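Long-range contact in encapsidation protein (Bacillus phage phi29, PDB 5HD9), which probably hydrolyses ATP to drive the packaging of viral DNA, as the ATPase of the phage packaging motor: residues S1-P6 / I25-M31. Residues are numbered along the deposited sequence.
Sequences SLFYNP and IGKSYAM
Residues 26-31 start helix 26-42, whose first turn carries the end of an apparent P-loop (Walker A) in this ASCE-type ATPase, with Ile25 at the N-cap; the irregular N-terminal segment 1-6 packs against its Gly26/Ala30 side. That segment folds back on itself, Ser1 N donating to Tyr4 O (3.1 Å) and Ser1 OG to the same oxygen (2.9 Å). The nearest CA atoms are those of Ser1 and Ala30, 5.3 Å apart. Gly26 makes room for the Ser1 hydroxyl: a CB there would collide with Ser1 OG, which lies 3.4 Å from Gly26 CA. Tyr4 (chi1 t) lays one ring face on Lys27, whose CD sits 3.9 Å from the ring centroid in a CH-pi contact, while the ring edge meets small Ala30 (CD2 to CB 3.9 Å). Tyr4 OH bonds Glu186. Lys27, probably the Walker A lysine, bends through p chi2 and chi3, so that its NZ bonds Arg23 O and Ser190. At the helix start the Phe3 ring edge meets apolar Ile25 (CD2 to CD1 4.3 Å). Rigid Pro6 offers an apolar ring to Ala30 and to selenomethionine Met31 (chi1 and chi2 m, chi3 96°), whose CE lies 3.4 Å from Pro6 CB.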
ATOM      1  N   SER A   1     -14.252  -0.255  -3.889  1.00 28.80           N
ATOM      2  CA  SER A   1     -14.686   1.034  -4.414  1.00 28.05           C
ATOM      3  C   SER A   1     -15.748   0.836  -5.492  1.00 24.60           C
ATOM      4  O   SER A   1     -16.117  -0.294  -5.808  1.00 24.76           O
ATOM      5  CB  SER A   1     -13.497   1.812  -4.976  1.00 26.85           C
ATOM      6  OG  SER A   1     -13.114   1.303  -6.241  1.00 31.19           O
ATOM      7  N   LEU A   2     -16.234   1.936  -6.060  1.00 24.31           N
ATOM      8  CA  LEU A   2     -17.314   1.879  -7.039  1.00 25.99           C
ATOM      9  C   LEU A   2     -16.943   1.088  -8.290  1.00 25.74           C
ATOM     10  O   LEU A   2     -17.774   0.358  -8.830  1.00 26.07           O
ATOM     11  CB  LEU A   2     -17.734   3.295  -7.442  1.00 27.50           C
ATOM     12  CG  LEU A   2     -18.580   4.043  -6.413  1.00 29.04           C
ATOM     13  CD1 LEU A   2     -18.625   5.522  -6.747  1.00 31.49           C
ATOM     14  CD2 LEU A   2     -19.986   3.462  -6.353  1.00 29.87           C
ATOM     15  N   PHE A   3     -15.703   1.231  -8.747  1.00 25.38           N
ATOM     16  CA  PHE A   3     -15.300   0.652 -10.026  1.00 30.05           C
ATOM     17  C   PHE A   3     -14.142  -0.336  -9.899  1.00 28.30           C
ATOM     18  O   PHE A   3     -13.979  -1.205 -10.759  1.00 29.28           O
ATOM     19  CB  PHE A   3     -14.944   1.772 -11.008  1.00 34.17           C
ATOM     20  CG  PHE A   3     -16.087   2.712 -11.279  1.00 35.56           C
ATOM     21  CD1 PHE A   3     -17.227   2.266 -11.927  1.00 36.05           C
ATOM     22  CD2 PHE A   3     -16.028   4.037 -10.881  1.00 35.29           C
ATOM     23  CE1 PHE A   3     -18.286   3.122 -12.174  1.00 34.49           C
ATOM     24  CE2 PHE A   3     -17.083   4.899 -11.126  1.00 37.71           C
ATOM     25  CZ  PHE A   3     -18.212   4.441 -11.775  1.00 38.19           C
ATOM     26  N   TYR A   4     -13.347  -0.217  -8.834  1.00 25.43           N
ATOM     27  CA  TYR A   4     -12.273  -1.177  -8.573  1.00 22.34           C
ATOM     28  C   TYR A   4     -12.607  -2.074  -7.387  1.00 20.44           C
ATOM     29  O   TYR A   4     -12.834  -1.595  -6.278  1.00 17.67           O
ATOM     30  CB  TYR A   4     -10.941  -0.468  -8.314  1.00 19.26           C
ATOM     31  CG  TYR A   4      -9.837  -1.431  -7.918  1.00 17.50           C
ATOM     32  CD1 TYR A   4      -9.246  -2.265  -8.859  1.00 16.75           C
ATOM     33  CD2 TYR A   4      -9.406  -1.525  -6.600  1.00 15.69           C
ATOM     34  CE1 TYR A   4      -8.246  -3.156  -8.505  1.00 14.91           C
ATOM     35  CE2 TYR A   4      -8.405  -2.410  -6.236  1.00 15.25           C
ATOM     36  CZ  TYR A   4      -7.830  -3.225  -7.190  1.00 16.09           C
ATOM     37  OH  TYR A   4      -6.837  -4.110  -6.828  1.00 14.96           O
ATOM     38  N   ASN A   5     -12.631  -3.380  -7.640  1.00 21.99           N
ATOM     39  CA  ASN A   5     -12.902  -4.380  -6.613  1.00 22.41           C
ATOM     40  C   ASN A   5     -11.624  -5.148  -6.282  1.00 18.28           C
ATOM     41  O   ASN A   5     -11.161  -5.945  -7.097  1.00 16.48           O
ATOM     42  CB  ASN A   5     -13.990  -5.350  -7.086  1.00 25.84           C
ATOM     43  CG  ASN A   5     -14.425  -6.320  -6.001  1.00 27.05           C
ATOM     44  OD1 ASN A   5     -13.854  -6.354  -4.909  1.00 23.36           O
ATOM     45  ND2 ASN A   5     -15.444  -7.120  -6.301  1.00 31.80           N
ATOM     46  N   PRO A   6     -11.047  -4.917  -5.089  1.00 17.99           N
ATOM     47  CA  PRO A   6      -9.772  -5.574  -4.784  1.00 19.22           C
ATOM     48  C   PRO A   6      -9.913  -7.038  -4.371  1.00 19.79           C
ATOM     49  O   PRO A   6      -8.900  -7.671  -4.067  1.00 15.34           O
ATOM     50  CB  PRO A   6      -9.230  -4.743  -3.622  1.00 21.19           C
ATOM     51  CG  PRO A   6     -10.449  -4.290  -2.905  1.00 20.43           C
ATOM     52  CD  PRO A   6     -11.491  -4.053  -3.978  1.00 18.57           C
ATOM     53  N   ILE A  25      -8.805   7.110  -8.766  1.00 46.13           N
ATOM     54  CA  ILE A  25      -9.997   7.087  -7.901  1.00 44.18           C
ATOM     55  C   ILE A  25      -9.941   5.894  -6.941  1.00 36.84           C
ATOM     56  O   ILE A  25      -9.705   6.059  -5.738  1.00 35.76           O
ATOM     57  CB  ILE A  25     -11.376   7.056  -8.683  1.00 51.23           C
ATOM     58  CG1 ILE A  25     -12.546   7.159  -7.688  1.00 50.82           C
ATOM     59  CG2 ILE A  25     -11.521   5.845  -9.654  1.00 36.34           C
ATOM     60  CD1 ILE A  25     -13.893   6.636  -8.202  1.00 41.23           C
ATOM     61  N   GLY A  26     -10.102   4.693  -7.481  1.00 23.78           N
ATOM     62  CA  GLY A  26     -10.620   3.588  -6.702  1.00 21.95           C
ATOM     63  C   GLY A  26      -9.577   2.774  -5.983  1.00 20.09           C
ATOM     64  O   GLY A  26      -9.809   2.292  -4.878  1.00 21.36           O
ATOM     65  N   LYS A  27      -8.427   2.624  -6.625  1.00 19.82           N
ATOM     66  CA  LYS A  27      -7.368   1.767  -6.126  1.00 22.25           C
ATOM     67  C   LYS A  27      -6.867   2.302  -4.788  1.00 17.88           C
ATOM     68  O   LYS A  27      -6.802   1.573  -3.798  1.00 16.62           O
ATOM     69  CB  LYS A  27      -6.228   1.678  -7.149  1.00 23.72           C
ATOM     70  CG  LYS A  27      -6.498   0.757  -8.347  1.00 32.24           C
ATOM     71  CD  LYS A  27      -7.793   1.061  -9.118  1.00 33.55           C
ATOM     72  CE  LYS A  27      -7.757   2.403  -9.842  1.00 30.06           C
ATOM     73  NZ  LYS A  27      -8.631   2.415 -11.053  1.00 30.93           N
ATOM     74  N   SER A  28      -6.539   3.589  -4.760  1.00 15.62           N
ATOM     75  CA  SER A  28      -6.052   4.233  -3.546  1.00 15.50           C
ATOM     76  C   SER A  28      -7.148   4.287  -2.492  1.00 14.45           C
ATOM     77  O   SER A  28      -6.907   4.040  -1.309  1.00 14.66           O
ATOM     78  CB  SER A  28      -5.551   5.643  -3.857  1.00 20.71           C
ATOM     79  OG  SER A  28      -4.403   5.596  -4.685  1.00 24.53           O
ATOM     80  N   TYR A  29      -8.352   4.623  -2.935  1.00 14.48           N
ATOM     81  CA  TYR A  29      -9.521   4.649  -2.069  1.00 14.18           C
ATOM     82  C   TYR A  29      -9.771   3.282  -1.439  1.00 13.44           C
ATOM     83  O   TYR A  29      -9.927   3.164  -0.224  1.00 13.57           O
ATOM     84  CB  TYR A  29     -10.746   5.091  -2.867  1.00 14.76           C
ATOM     85  CG  TYR A  29     -12.023   5.160  -2.062  1.00 16.89           C
ATOM     86  CD1 TYR A  29     -12.810   4.034  -1.871  1.00 18.94           C
ATOM     87  CD2 TYR A  29     -12.451   6.359  -1.512  1.00 20.44           C
ATOM     88  CE1 TYR A  29     -13.980   4.096  -1.140  1.00 23.75           C
ATOM     89  CE2 TYR A  29     -13.618   6.433  -0.783  1.00 24.34           C
ATOM     90  CZ  TYR A  29     -14.378   5.300  -0.601  1.00 28.30           C
ATOM     91  OH  TYR A  29     -15.543   5.381   0.126  1.00 33.73           O
ATOM     92  N   ALA A  30      -9.817   2.255  -2.281  1.00 13.46           N
ATOM     93  CA  ALA A  30     -10.067   0.893  -1.827  1.00 14.40           C
ATOM     94  C   ALA A  30      -9.056   0.463  -0.770  1.00 14.35           C
ATOM     95  O   ALA A  30      -9.395  -0.257   0.172  1.00 13.39           O
ATOM     96  CB  ALA A  30     -10.033  -0.068  -3.006  1.00 16.73           C
HETATM   97  N   MSE A  31      -7.813   0.907  -0.928  1.00 15.21           N
HETATM   98  CA  MSE A  31      -6.738   0.482  -0.041  1.00 15.40           C
HETATM   99  C   MSE A  31      -6.641   1.367   1.200  1.00 13.19           C
HETATM  100  O   MSE A  31      -5.724   1.215   2.012  1.00 13.22           O
HETATM  101  CB  MSE A  31      -5.405   0.464  -0.793  1.00 17.60           C
HETATM  102  CG  MSE A  31      -5.282  -0.661  -1.822  1.00 22.56           C
HETATM  103 SE   MSE A  31      -5.639  -2.437  -1.070  1.00 34.55          SE
HETATM  104  CE  MSE A  31      -7.514  -2.632  -1.549  1.00 32.51           C
TER